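Local coordinates for kinetochore protein mis18 (Schizosaccharomyces pombe, PDB 5J6P) that helps recruit CENP-A to centromeres as part of a larger complex and keeps histones of the central core deacetylated, here represented by its zinc-binding domain, at residues A[59-64]-A[71-76]; A[32-37]-A[88-93]; A[5-10]-A[95-100]; A[10-15]-A[63-68]; A[53-58]-A[78-83]. All coordinates share one frame; numbering follows the deposited sequence.

From the N terminus, residues 5-10 open the widest loop, which contact 3 closes at 95-100; the other four contacts lie within it. Contact 4 starts next, at 10-15, and closes on 63-68 at the zinc. Residues 32-37 start contact 2, which closes at 88-93 and so crosses contact 4. Contact 5 (53-58 with 78-83) lies within contact 2 and also crosses contact 4. Contact 1 (59-64 with 71-76) is the innermost hairpin and shares Cys63 and Thr64 with contact 4. Contacts 1 and 2 pair strands within the six-stranded sheet, contact 5 joins loops at its far end, contact 3 pairs two strands of the three-stranded sheet, and contact 4 joins the two sheets through zinc.

Contact 1: residues A[59-64]-A[71-76]. With ZN (zinc ion), chain D.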
# COMPACT_ATOMS: atom_id res chain seq x y z
N SER A 59 14.44 10.60 18.23
CA SER A 59 14.90 11.13 16.96
C SER A 59 13.73 11.07 15.97
O SER A 59 12.96 10.11 15.98
CB SER A 59 16.08 10.31 16.48
OG SER A 59 17.22 10.62 17.26
N GLU A 60 13.60 12.09 15.14
CA GLU A 60 12.56 12.14 14.11
C GLU A 60 12.71 11.07 13.01
O GLU A 60 13.83 10.76 12.63
CB GLU A 60 12.57 13.50 13.48
CG GLU A 60 11.95 14.55 14.38
CD GLU A 60 11.85 15.90 13.70
OE1 GLU A 60 12.80 16.23 12.92
OE2 GLU A 60 10.84 16.60 13.93
N LEU A 61 11.58 10.50 12.55
CA LEU A 61 11.52 9.60 11.38
C LEU A 61 10.97 10.30 10.14
O LEU A 61 9.86 10.87 10.19
CB LEU A 61 10.58 8.44 11.62
CG LEU A 61 10.98 7.19 12.36
CD1 LEU A 61 9.80 6.23 12.33
CD2 LEU A 61 12.21 6.60 11.69
N SER A 62 11.72 10.19 9.03
CA SER A 62 11.37 10.79 7.72
C SER A 62 11.10 9.74 6.61
O SER A 62 11.77 8.71 6.63
CB SER A 62 12.52 11.67 7.28
OG SER A 62 12.71 12.76 8.18
N CYS A 63 10.19 10.03 5.69
CA CYS A 63 9.94 9.16 4.55
C CYS A 63 11.01 9.37 3.49
O CYS A 63 11.03 10.40 2.80
CB CYS A 63 8.55 9.43 3.96
SG CYS A 63 8.38 8.98 2.22
N THR A 64 11.91 8.40 3.36
CA THR A 64 13.05 8.49 2.43
C THR A 64 12.72 9.01 1.04
O THR A 64 13.59 9.56 0.40
CB THR A 64 13.67 7.14 2.14
OG1 THR A 64 12.61 6.21 1.96
CG2 THR A 64 14.57 6.73 3.28
N GLY A 71 7.09 10.45 11.91
CA GLY A 71 7.14 9.71 13.17
C GLY A 71 8.36 10.01 14.00
O GLY A 71 8.93 11.11 13.92
N LYS A 72 8.75 9.02 14.79
CA LYS A 72 9.91 9.11 15.68
C LYS A 72 10.33 7.80 16.26
O LYS A 72 9.54 6.85 16.33
CB LYS A 72 9.63 10.07 16.83
CG LYS A 72 8.18 10.18 17.19
CD LYS A 72 8.00 11.11 18.36
CE LYS A 72 8.02 12.57 17.97
NZ LYS A 72 6.64 13.02 17.66
N VAL A 73 11.59 7.74 16.66
CA VAL A 73 12.09 6.62 17.44
C VAL A 73 12.45 7.13 18.80
O VAL A 73 13.40 7.91 18.92
CB VAL A 73 13.36 6.03 16.83
CG1 VAL A 73 13.85 4.86 17.69
CG2 VAL A 73 13.09 5.58 15.41
N TYR A 74 11.73 6.68 19.82
CA TYR A 74 12.14 6.97 21.20
C TYR A 74 13.39 6.15 21.54
O TYR A 74 13.35 4.92 21.51
CB TYR A 74 11.01 6.72 22.17
CG TYR A 74 9.92 7.74 21.97
CD1 TYR A 74 8.94 7.56 21.02
CD2 TYR A 74 9.90 8.90 22.68
CE1 TYR A 74 7.94 8.51 20.85
CE2 TYR A 74 8.93 9.86 22.49
CZ TYR A 74 7.95 9.66 21.58
OH TYR A 74 6.99 10.61 21.38
N ASN A 75 14.49 6.86 21.80
CA ASN A 75 15.79 6.25 22.11
C ASN A 75 15.96 6.01 23.61
O ASN A 75 16.62 5.03 24.00
CB ASN A 75 16.95 7.14 21.63
CG ASN A 75 16.71 7.73 20.25
OD1 ASN A 75 16.89 7.07 19.23
ND2 ASN A 75 16.33 8.99 20.22
N SER A 76 15.38 6.91 24.42
CA SER A 76 15.45 6.86 25.87
C SER A 76 14.11 7.07 26.46
O SER A 76 13.46 8.07 26.19
CB SER A 76 16.36 7.94 26.45
OG SER A 76 17.67 7.78 25.96
ZN ZN D . 6.53 10.15 1.81
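This is an antiparallel hairpin pairing between strands 57-63 and 69-76, inside the six-stranded sheet of the Mis18 domain. Ser59 and Val73 form a hydrogen-bonded pair. Ser59 N gives to Val73 O at 3.0 Å. Val73 N answers to Ser59 O at 2.8 Å, nearly along the C=O axis. Glu60 and Lys72 follow as a non-hydrogen-bonded pair. Leu61 N then reaches Gly71 O at 3.0 Å; the N-H points straight at the oxygen (177°), but the donor sits well above the carbonyl plane. The return bond from Gly71 N to Leu61 O is weak. Leu61 sets CG beside its own backbone N, and its CB lies 3.7 Å from Lys72 N. The Leu61 and Val73 side chains cross obliquely, with Leu61 CD2 4.0 Å from Val73 CG2. An alanine in place of Leu61 would remove both methyls and would probably loosen the packing against Val73, Tyr88 and Phe90. Ser59 OG is hydrogen-bonded to Thr47 O and takes a further, weak bond from Asn75 ND2. At the end of strand 57-63, Cys63 SG binds the zinc. Strand 42-50 flanks strand 57-63 on its outer side, and strand 88-91 flanks strand 69-76, where Lys72 pairs with Thr89.

Contact 2: residues A[32-37]-A[88-93]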
# COMPACT_ATOMS: atom_id res chain seq x y z
N PHE A 32 0.91 5.58 16.63
CA PHE A 32 0.91 4.10 16.77
C PHE A 32 2.31 3.55 16.53
O PHE A 32 3.14 4.20 15.95
CB PHE A 32 -0.11 3.42 15.84
CG PHE A 32 0.23 3.52 14.38
CD1 PHE A 32 -0.20 4.62 13.62
CD2 PHE A 32 0.98 2.54 13.76
CE1 PHE A 32 0.12 4.73 12.27
CE2 PHE A 32 1.32 2.66 12.41
CZ PHE A 32 0.89 3.75 11.67
N THR A 33 2.58 2.33 16.95
CA THR A 33 3.96 1.94 17.13
C THR A 33 4.18 0.52 16.61
O THR A 33 3.36 -0.34 16.86
CB THR A 33 4.38 2.11 18.63
OG1 THR A 33 4.06 3.46 19.10
CG2 THR A 33 5.86 1.80 18.83
N LEU A 34 5.29 0.33 15.90
CA LEU A 34 5.56 -0.86 15.14
C LEU A 34 6.97 -1.28 15.44
O LEU A 34 7.83 -0.45 15.62
CB LEU A 34 5.48 -0.56 13.62
CG LEU A 34 4.26 -0.80 12.69
CD1 LEU A 34 2.95 -0.23 13.21
CD2 LEU A 34 4.55 -0.25 11.29
N SER A 35 7.21 -2.58 15.41
CA SER A 35 8.48 -3.19 15.70
C SER A 35 9.30 -3.39 14.46
O SER A 35 10.46 -3.86 14.53
CB SER A 35 8.25 -4.56 16.35
OG SER A 35 7.62 -5.46 15.44
N ASP A 36 8.69 -3.12 13.31
CA ASP A 36 9.44 -3.18 12.06
C ASP A 36 8.86 -2.27 11.00
O ASP A 36 7.66 -1.95 11.03
CB ASP A 36 9.55 -4.63 11.51
CG ASP A 36 10.82 -4.84 10.67
OD1 ASP A 36 11.56 -3.85 10.44
OD2 ASP A 36 11.10 -5.98 10.23
N ALA A 37 9.73 -1.86 10.07
CA ALA A 37 9.31 -1.15 8.89
C ALA A 37 10.12 -1.55 7.71
O ALA A 37 11.21 -2.04 7.84
CB ALA A 37 9.44 0.35 9.12
N TYR A 88 9.53 1.84 15.91
CA TYR A 88 9.02 2.83 14.98
C TYR A 88 7.67 3.35 15.41
O TYR A 88 6.70 2.64 15.31
CB TYR A 88 8.92 2.26 13.56
CG TYR A 88 10.21 1.67 13.06
CD1 TYR A 88 11.16 2.44 12.41
CD2 TYR A 88 10.48 0.32 13.22
CE1 TYR A 88 12.35 1.87 11.93
CE2 TYR A 88 11.65 -0.25 12.76
CZ TYR A 88 12.58 0.52 12.11
OH TYR A 88 13.72 -0.11 11.66
N THR A 89 7.63 4.60 15.86
CA THR A 89 6.43 5.22 16.36
C THR A 89 5.93 6.27 15.36
O THR A 89 6.45 7.38 15.28
CB THR A 89 6.67 5.88 17.75
OG1 THR A 89 7.14 4.89 18.70
CG2 THR A 89 5.44 6.54 18.28
N PHE A 90 4.88 5.90 14.65
CA PHE A 90 4.29 6.69 13.59
C PHE A 90 3.16 7.62 13.98
O PHE A 90 2.34 7.33 14.84
CB PHE A 90 3.80 5.75 12.48
CG PHE A 90 4.92 5.04 11.77
CD1 PHE A 90 5.79 5.75 10.96
CD2 PHE A 90 5.13 3.69 11.93
CE1 PHE A 90 6.85 5.11 10.33
CE2 PHE A 90 6.19 3.06 11.30
CZ PHE A 90 7.04 3.76 10.49
N SER A 91 3.10 8.73 13.27
CA SER A 91 2.15 9.79 13.49
C SER A 91 0.88 9.51 12.63
O SER A 91 0.97 9.44 11.43
CB SER A 91 2.89 11.09 13.08
OG SER A 91 2.25 12.26 13.51
N MET A 92 -0.30 9.33 13.23
CA MET A 92 -1.50 8.96 12.45
C MET A 92 -1.87 10.06 11.48
O MET A 92 -2.47 9.79 10.45
CB MET A 92 -2.74 8.72 13.31
CG MET A 92 -2.70 7.58 14.32
SD MET A 92 -3.90 7.87 15.67
CE MET A 92 -4.05 6.22 16.38
N ASP A 93 -1.53 11.30 11.80
CA ASP A 93 -1.86 12.45 10.94
C ASP A 93 -1.10 12.44 9.64
O ASP A 93 -1.46 13.17 8.71
CB ASP A 93 -1.54 13.79 11.65
CG ASP A 93 -2.80 14.51 12.11
OD1 ASP A 93 -3.75 13.83 12.59
OD2 ASP A 93 -2.85 15.76 11.98
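Residues 32-34 and 88-91 run antiparallel, their axes at 147°, with Phe32-Phe90 and Leu34-Tyr88 as hydrogen-bonded pairs and Thr33-Thr89 as the non-hydrogen-bonded pair between them. Phe32 N gives to Phe90 O at 2.9 Å, in the carbonyl plane. Leu34 N gives to Tyr88 O at 2.8 Å in the same manner. Phe32 holds CG between its backbone N and carbonyl carbon (chi1 68°), which swings the ring back toward the partner strand. Phe90 CB then sits over one face of that ring, a CH-pi contact with CZ of Phe32 3.6 Å away. Met92 CG lies at the ring edge, 3.9 Å from Phe32 CD1. An alanine in place of Phe32 would remove the ring and would probably loosen the packing of Phe90 CB, Met92 and Phe7. Leu34 CD2 meets Phe90 CE2 at 3.7 Å, the two side chains crossing at about a right angle. After the strand, the chain turns so that Ala37 CB lies over the centre of the Tyr88 ring. Thr33 and Thr89 stand side by side on the other face, and their hydroxyls form a weak bond. Strand 22-26 flanks strand 31-34 on its outer side. Strand 69-76 flanks strand 88-91, while Leu61 of strand 57-63 touches both Tyr88 and Phe90.

Contact 3: residues A[5-10]-A[95-100]; sequences SVFQCK and LQAYQL. With ZN (zinc ion), chain D.
Phe7 forms the apolar centre of this antiparallel strand pair, 5-9 with 95-99, in the three-stranded sheet of the Mis18 domain. Its CB meets Leu95 CD1 at 4.1 Å. Out on the ring, Phe7 CE1 lies 4.2 Å from Ala97 CB. The ring also meets that of Phe32, so this face packs on the larger sheet. Val6 and Tyr98 point to the other face, toward the second subunit. Val6 packs on Leu100 of that subunit, and Tyr98 OH is hydrogen-bonded to Asp18 of the second subunit. Between the two faces runs the backbone bonding. Val6 N gives to Tyr98 O at 2.7 Å, from above the carbonyl plane, and Tyr98 N answers to Val6 O at 2.9 Å. Gln8 N reaches Gln96 O at 3.0 Å, but the return bond from Gln96 N to Gln8 O is weak. At one polar end, Ser5 OG rests beside the aliphatic part of Gln99, whose NE2 is hydrogen-bonded to Gln3 O. At the other end, Lys10 bends along the backbone of Leu95 and makes a weak hydrogen bond from NZ to Asp93 O. Just before it, Cys9 turns SG anti to its backbone N (chi1 155°), and that sulfur binds the zinc at 2.3 Å.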
# COMPACT_ATOMS: atom_id res chain seq x y z
N SER A 5 -4.06 -4.40 8.00
CA SER A 5 -3.85 -3.16 7.27
C SER A 5 -2.39 -2.95 6.81
O SER A 5 -1.45 -3.60 7.29
CB SER A 5 -4.35 -1.98 8.09
OG SER A 5 -5.76 -2.06 8.31
N VAL A 6 -2.24 -2.08 5.81
CA VAL A 6 -0.93 -1.65 5.33
C VAL A 6 -0.84 -0.15 5.49
O VAL A 6 -1.86 0.54 5.40
CB VAL A 6 -0.74 -2.05 3.87
CG1 VAL A 6 0.30 -1.20 3.17
CG2 VAL A 6 -0.32 -3.50 3.80
N PHE A 7 0.38 0.36 5.70
CA PHE A 7 0.57 1.77 6.05
C PHE A 7 1.41 2.49 5.06
O PHE A 7 2.49 2.00 4.69
CB PHE A 7 1.23 1.89 7.44
CG PHE A 7 0.45 1.23 8.52
CD1 PHE A 7 -0.77 1.75 8.89
CD2 PHE A 7 0.88 0.04 9.09
CE1 PHE A 7 -1.54 1.11 9.84
CE2 PHE A 7 0.12 -0.58 10.05
CZ PHE A 7 -1.08 -0.05 10.42
N GLN A 8 0.97 3.69 4.70
CA GLN A 8 1.70 4.55 3.76
C GLN A 8 1.81 6.01 4.14
O GLN A 8 0.90 6.57 4.71
CB GLN A 8 0.98 4.57 2.43
CG GLN A 8 0.51 3.25 1.84
CD GLN A 8 -0.49 3.53 0.74
OE1 GLN A 8 -0.16 3.50 -0.47
NE2 GLN A 8 -1.68 3.92 1.17
N CYS A 9 2.91 6.65 3.75
CA CYS A 9 3.04 8.09 3.91
C CYS A 9 2.00 8.82 3.05
O CYS A 9 2.00 8.71 1.83
CB CYS A 9 4.45 8.55 3.53
SG CYS A 9 4.56 10.27 2.98
N LYS A 10 1.12 9.56 3.71
CA LYS A 10 0.04 10.30 3.05
C LYS A 10 0.46 11.07 1.82
O LYS A 10 -0.36 11.31 0.91
CB LYS A 10 -0.60 11.30 3.99
CG LYS A 10 -1.57 10.68 5.00
CD LYS A 10 -2.81 11.56 5.13
CE LYS A 10 -3.35 11.69 6.55
NZ LYS A 10 -3.84 13.09 6.72
N LEU A 95 0.13 9.33 8.24
CA LEU A 95 0.11 7.99 7.64
C LEU A 95 -1.26 7.78 7.07
O LEU A 95 -2.14 8.63 7.22
CB LEU A 95 0.41 6.89 8.66
CG LEU A 95 1.85 6.57 9.01
CD1 LEU A 95 2.51 5.78 7.92
CD2 LEU A 95 2.65 7.83 9.27
N GLN A 96 -1.42 6.63 6.40
CA GLN A 96 -2.69 6.21 5.81
C GLN A 96 -2.79 4.71 5.93
O GLN A 96 -1.79 4.00 5.83
CB GLN A 96 -2.70 6.58 4.35
CG GLN A 96 -3.92 7.33 3.91
CD GLN A 96 -3.84 7.61 2.44
OE1 GLN A 96 -3.39 6.76 1.68
NE2 GLN A 96 -4.26 8.80 2.02
N ALA A 97 -4.00 4.21 6.14
CA ALA A 97 -4.19 2.75 6.31
C ALA A 97 -5.03 2.21 5.18
O ALA A 97 -5.98 2.87 4.68
CB ALA A 97 -4.82 2.42 7.64
N TYR A 98 -4.64 1.04 4.75
CA TYR A 98 -5.40 0.32 3.79
C TYR A 98 -5.61 -1.06 4.39
O TYR A 98 -4.63 -1.85 4.52
CB TYR A 98 -4.68 0.25 2.43
CG TYR A 98 -5.32 -0.76 1.53
CD1 TYR A 98 -6.55 -0.48 0.89
CD2 TYR A 98 -4.75 -2.02 1.35
CE1 TYR A 98 -7.19 -1.43 0.11
CE2 TYR A 98 -5.37 -2.97 0.55
CZ TYR A 98 -6.58 -2.68 -0.05
OH TYR A 98 -7.18 -3.64 -0.80
N GLN A 99 -6.87 -1.32 4.75
CA GLN A 99 -7.27 -2.64 5.23
C GLN A 99 -7.67 -3.47 4.04
O GLN A 99 -8.54 -3.06 3.29
CB GLN A 99 -8.43 -2.59 6.24
CG GLN A 99 -8.48 -3.89 7.06
CD GLN A 99 -9.73 -4.04 7.92
OE1 GLN A 99 -10.61 -3.17 7.94
NE2 GLN A 99 -9.81 -5.17 8.64
N LEU A 100 -7.06 -4.63 3.90
CA LEU A 100 -7.36 -5.54 2.79
C LEU A 100 -8.82 -6.03 2.85
O LEU A 100 -9.45 -5.94 3.89
CB LEU A 100 -6.43 -6.75 2.80
CG LEU A 100 -4.96 -6.58 2.44
CD1 LEU A 100 -4.26 -5.54 3.29
CD2 LEU A 100 -4.24 -7.91 2.55
ZN ZN D . 6.53 10.15 1.81

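Contact 4: residues A[10-15]-A[63-68]; sequences KKCFQI and CTRCNE. With ZN (zinc ion), chain D.
Two CxxC turns face each other across a zinc ion here, one after strand 5-9 and one after strand 57-63; this is the four-cysteine zinc site of the Mis18 (Yippee-like) fold. Cys12 CB lies 3.8 Å from Cys66 CB, so the two turns touch beside the metal. Its SG stands between the backbone N and the carbonyl carbon (chi1 76°), which aims it at the zinc. Cys12 SG lies 2.7 Å from ZN, a longer distance than the 2.2 Å of Cys63 SG and of Cys66 SG. Cys9 completes the site. On its flanks, Cys12 SG is 3.5 Å from Cys63 SG and also lies against the aliphatic start of Arg65. Backbone N-H groups grip the sulfurs: Gln14 N gives to Cys12 SG at 3.3 Å, and Cys66 N gives to Cys63 SG at 3.2 Å in a nearly straight bond (173°). Such donors would probably help to stabilise the thiolates. The Gln14 side chain is extended, CG anti to the backbone N (chi1 -179°), and its amide ends beside Cys63 SG and Thr64 OG1, near the Arg65 side chain. Thr64 OG1 is hydrogen-bonded to Asn40 O. The outer side of the site meets the second subunit, whose Arg65 is hydrogen-bonded to Lys11 O and makes a cation-pi contact with Phe13. The Lys11 side chain runs across the opposite turn, with CD 3.7 Å from Cys66 CB.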
# COMPACT_ATOMS: atom_id res chain seq x y z
N LYS A 10 1.12 9.56 3.71
CA LYS A 10 0.04 10.30 3.05
C LYS A 10 0.46 11.07 1.82
O LYS A 10 -0.36 11.31 0.91
CB LYS A 10 -0.60 11.30 3.99
CG LYS A 10 -1.57 10.68 5.00
CD LYS A 10 -2.81 11.56 5.13
CE LYS A 10 -3.35 11.69 6.55
NZ LYS A 10 -3.84 13.09 6.72
N LYS A 11 1.72 11.51 1.81
CA LYS A 11 2.18 12.44 0.81
C LYS A 11 2.58 11.75 -0.48
O LYS A 11 2.12 12.13 -1.51
CB LYS A 11 3.39 13.22 1.33
CG LYS A 11 3.49 14.58 0.67
CD LYS A 11 4.89 15.00 0.34
CE LYS A 11 4.85 16.24 -0.56
NZ LYS A 11 5.74 17.31 -0.09
N CYS A 12 3.40 10.70 -0.38
CA CYS A 12 3.87 9.99 -1.57
C CYS A 12 3.29 8.59 -1.73
O CYS A 12 3.40 7.99 -2.80
CB CYS A 12 5.40 9.93 -1.57
SG CYS A 12 6.10 8.71 -0.43
N PHE A 13 2.67 8.06 -0.68
CA PHE A 13 2.12 6.69 -0.72
C PHE A 13 3.16 5.56 -0.62
O PHE A 13 2.87 4.40 -0.90
CB PHE A 13 1.23 6.47 -1.95
CG PHE A 13 -0.10 7.17 -1.93
CD1 PHE A 13 -0.60 7.84 -0.81
CD2 PHE A 13 -0.91 7.09 -3.05
CE1 PHE A 13 -1.83 8.45 -0.84
CE2 PHE A 13 -2.15 7.68 -3.08
CZ PHE A 13 -2.61 8.38 -1.96
N GLN A 14 4.36 5.87 -0.19
CA GLN A 14 5.29 4.82 0.09
C GLN A 14 4.79 3.98 1.25
O GLN A 14 4.41 4.51 2.29
CB GLN A 14 6.67 5.38 0.43
CG GLN A 14 7.65 4.26 0.70
CD GLN A 14 9.07 4.72 0.85
OE1 GLN A 14 9.38 5.82 1.39
NE2 GLN A 14 9.97 3.86 0.42
N ILE A 15 4.82 2.67 1.08
CA ILE A 15 4.43 1.78 2.16
C ILE A 15 5.59 1.70 3.12
O ILE A 15 6.69 1.39 2.70
CB ILE A 15 4.10 0.37 1.66
CG1 ILE A 15 2.75 0.40 0.96
CG2 ILE A 15 4.08 -0.63 2.81
CD1 ILE A 15 2.52 -0.77 0.03
N CYS A 63 10.19 10.03 5.69
CA CYS A 63 9.94 9.16 4.55
C CYS A 63 11.01 9.37 3.49
O CYS A 63 11.03 10.40 2.80
CB CYS A 63 8.55 9.43 3.96
SG CYS A 63 8.38 8.98 2.22
N THR A 64 11.91 8.40 3.36
CA THR A 64 13.05 8.49 2.43
C THR A 64 12.72 9.01 1.04
O THR A 64 13.59 9.56 0.40
CB THR A 64 13.67 7.14 2.14
OG1 THR A 64 12.61 6.21 1.96
CG2 THR A 64 14.57 6.73 3.28
N ARG A 65 11.49 8.80 0.58
CA ARG A 65 11.05 9.37 -0.68
C ARG A 65 10.60 10.84 -0.62
O ARG A 65 11.10 11.64 -1.38
CB ARG A 65 9.93 8.51 -1.28
CG ARG A 65 9.44 9.04 -2.61
CD ARG A 65 8.80 7.99 -3.48
NE ARG A 65 9.84 7.16 -4.07
CZ ARG A 65 9.92 5.84 -3.96
NH1 ARG A 65 8.99 5.11 -3.28
NH2 ARG A 65 10.95 5.23 -4.56
N CYS A 66 9.63 11.15 0.24
CA CYS A 66 9.03 12.48 0.27
C CYS A 66 9.59 13.37 1.37
O CYS A 66 9.11 14.48 1.59
CB CYS A 66 7.51 12.37 0.41
SG CYS A 66 6.93 12.26 2.12
N ASN A 67 10.62 12.88 2.06
CA ASN A 67 11.25 13.68 3.15
C ASN A 67 10.33 14.20 4.28
O ASN A 67 10.76 14.95 5.10
CB ASN A 67 12.01 14.86 2.58
CG ASN A 67 13.08 14.44 1.61
OD1 ASN A 67 13.86 13.53 1.88
ND2 ASN A 67 13.12 15.08 0.47
N GLU A 68 9.09 13.78 4.33
CA GLU A 68 8.19 14.24 5.32
C GLU A 68 8.53 13.57 6.66
O GLU A 68 8.95 12.42 6.73
CB GLU A 68 6.76 13.89 4.90
CG GLU A 68 5.70 14.73 5.57
CD GLU A 68 5.51 16.10 4.94
OE1 GLU A 68 6.48 16.67 4.42
OE2 GLU A 68 4.39 16.61 4.97
ZN ZN D . 6.53 10.15 1.81

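Contact 5: residues A[53-58]-A[78-83]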
# COMPACT_ATOMS: atom_id res chain seq x y z
N ASP A 53 6.63 16.77 27.81
CA ASP A 53 6.83 16.52 29.24
C ASP A 53 8.29 16.16 29.64
O ASP A 53 8.48 15.36 30.53
CB ASP A 53 5.86 15.41 29.70
CG ASP A 53 6.29 14.02 29.24
OD1 ASP A 53 6.99 13.90 28.23
OD2 ASP A 53 5.93 13.04 29.92
N GLY A 54 9.31 16.71 28.97
CA GLY A 54 10.70 16.47 29.35
C GLY A 54 11.20 15.04 29.52
O GLY A 54 12.40 14.82 29.72
N LEU A 55 10.33 14.04 29.37
CA LEU A 55 10.61 12.71 29.92
C LEU A 55 11.35 11.73 29.01
O LEU A 55 12.19 10.94 29.50
CB LEU A 55 9.32 12.07 30.45
CG LEU A 55 9.17 12.14 31.97
CD1 LEU A 55 7.76 11.72 32.38
CD2 LEU A 55 10.25 11.28 32.66
N CYS A 56 11.05 11.74 27.71
CA CYS A 56 11.71 10.80 26.79
C CYS A 56 12.58 11.51 25.80
O CYS A 56 12.52 12.74 25.66
CB CYS A 56 10.68 9.98 26.05
SG CYS A 56 9.27 9.60 27.07
N VAL A 57 13.40 10.73 25.12
CA VAL A 57 14.24 11.23 24.04
C VAL A 57 14.02 10.44 22.73
O VAL A 57 14.20 9.21 22.66
CB VAL A 57 15.72 11.27 24.48
CG1 VAL A 57 16.67 11.50 23.31
CG2 VAL A 57 15.89 12.33 25.55
N TYR A 58 13.69 11.18 21.68
CA TYR A 58 13.42 10.62 20.37
C TYR A 58 14.16 11.35 19.27
O TYR A 58 14.45 12.54 19.36
CB TYR A 58 11.95 10.67 20.08
CG TYR A 58 11.41 12.06 19.83
CD1 TYR A 58 11.48 12.63 18.57
CD2 TYR A 58 10.80 12.78 20.84
CE1 TYR A 58 10.97 13.88 18.32
CE2 TYR A 58 10.28 14.04 20.60
CZ TYR A 58 10.38 14.58 19.34
OH TYR A 58 9.88 15.82 19.07
N PRO A 78 11.54 6.09 30.26
CA PRO A 78 11.30 5.51 31.57
C PRO A 78 11.02 4.02 31.44
O PRO A 78 11.16 3.49 30.35
CB PRO A 78 10.00 6.19 32.00
CG PRO A 78 10.06 7.53 31.39
CD PRO A 78 10.61 7.22 30.03
N ILE A 79 10.67 3.35 32.54
CA ILE A 79 10.30 1.91 32.49
C ILE A 79 9.07 1.66 31.70
O ILE A 79 9.01 0.68 30.95
CB ILE A 79 10.02 1.20 33.87
CG1 ILE A 79 9.34 2.13 34.91
CG2 ILE A 79 11.23 0.41 34.37
CD1 ILE A 79 10.27 2.99 35.75
N TYR A 80 8.08 2.53 31.89
CA TYR A 80 6.74 2.24 31.44
C TYR A 80 6.64 2.31 29.90
O TYR A 80 5.99 1.45 29.26
CB TYR A 80 5.68 3.06 32.19
CG TYR A 80 5.88 4.56 32.34
CD1 TYR A 80 6.69 5.11 33.35
CD2 TYR A 80 5.20 5.45 31.50
CE1 TYR A 80 6.85 6.49 33.48
CE2 TYR A 80 5.35 6.83 31.64
CZ TYR A 80 6.17 7.34 32.62
OH TYR A 80 6.30 8.71 32.73
N LEU A 81 7.36 3.25 29.31
CA LEU A 81 7.48 3.35 27.85
C LEU A 81 8.58 2.48 27.21
O LEU A 81 8.93 2.73 26.05
CB LEU A 81 7.68 4.82 27.45
CG LEU A 81 6.50 5.75 27.78
CD1 LEU A 81 6.86 7.21 27.51
CD2 LEU A 81 5.25 5.34 27.01
N ASP A 82 9.09 1.45 27.90
CA ASP A 82 10.09 0.55 27.29
C ASP A 82 9.57 -0.23 26.08
O ASP A 82 10.39 -0.78 25.34
CB ASP A 82 10.68 -0.44 28.30
CG ASP A 82 11.86 0.12 29.05
OD1 ASP A 82 11.77 1.28 29.47
OD2 ASP A 82 12.88 -0.59 29.21
N ASP A 83 8.24 -0.29 25.90
CA ASP A 83 7.62 -0.85 24.66
C ASP A 83 7.99 -0.07 23.40
O ASP A 83 8.30 -0.64 22.37
CB ASP A 83 6.10 -0.76 24.73
CG ASP A 83 5.58 -1.24 26.02
OD1 ASP A 83 5.64 -2.48 26.21
OD2 ASP A 83 5.16 -0.35 26.83
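Residues 53-56 belong to the turn that leads from strand 42-50 into strand 57-63. Leu55 splays its two methyls over the other loop. Its CD2 meets Pro78 CG at 4.0 Å, the two side chains crossing obliquely. Its CD1 is anti to CA (chi2 169°) and so reaches further out. That methyl touches the tip of Tyr80, with Leu55 CD1 3.4 Å from Tyr80 OH, and here the side chains cross at about a right angle. Both partners lie in the loop between strands 69-76 and 88-91, so the contact brings together two loops at the end of the six-stranded antiparallel sheet. No hydrogen bond crosses it; it is apolar surface packing far from the zinc. Cys56 is the buried member. Its SG sits beside its own backbone N (chi1 -35°) and meets two partners. Leu81 CD1 is 3.4 Å from Cys56 SG; the Leu81 side chain is extended toward it, CD1 anti to CA (chi2 173°). Pro78 CD is 4.0 Å from the same sulfur, so the proline ring touches Leu55 through CG and Cys56 through CD. Cys56 N is hydrogen-bonded to Ser51 OG. Val57 then enters the strand, where Asn75 and Ser76 both face it in a classic beta bulge.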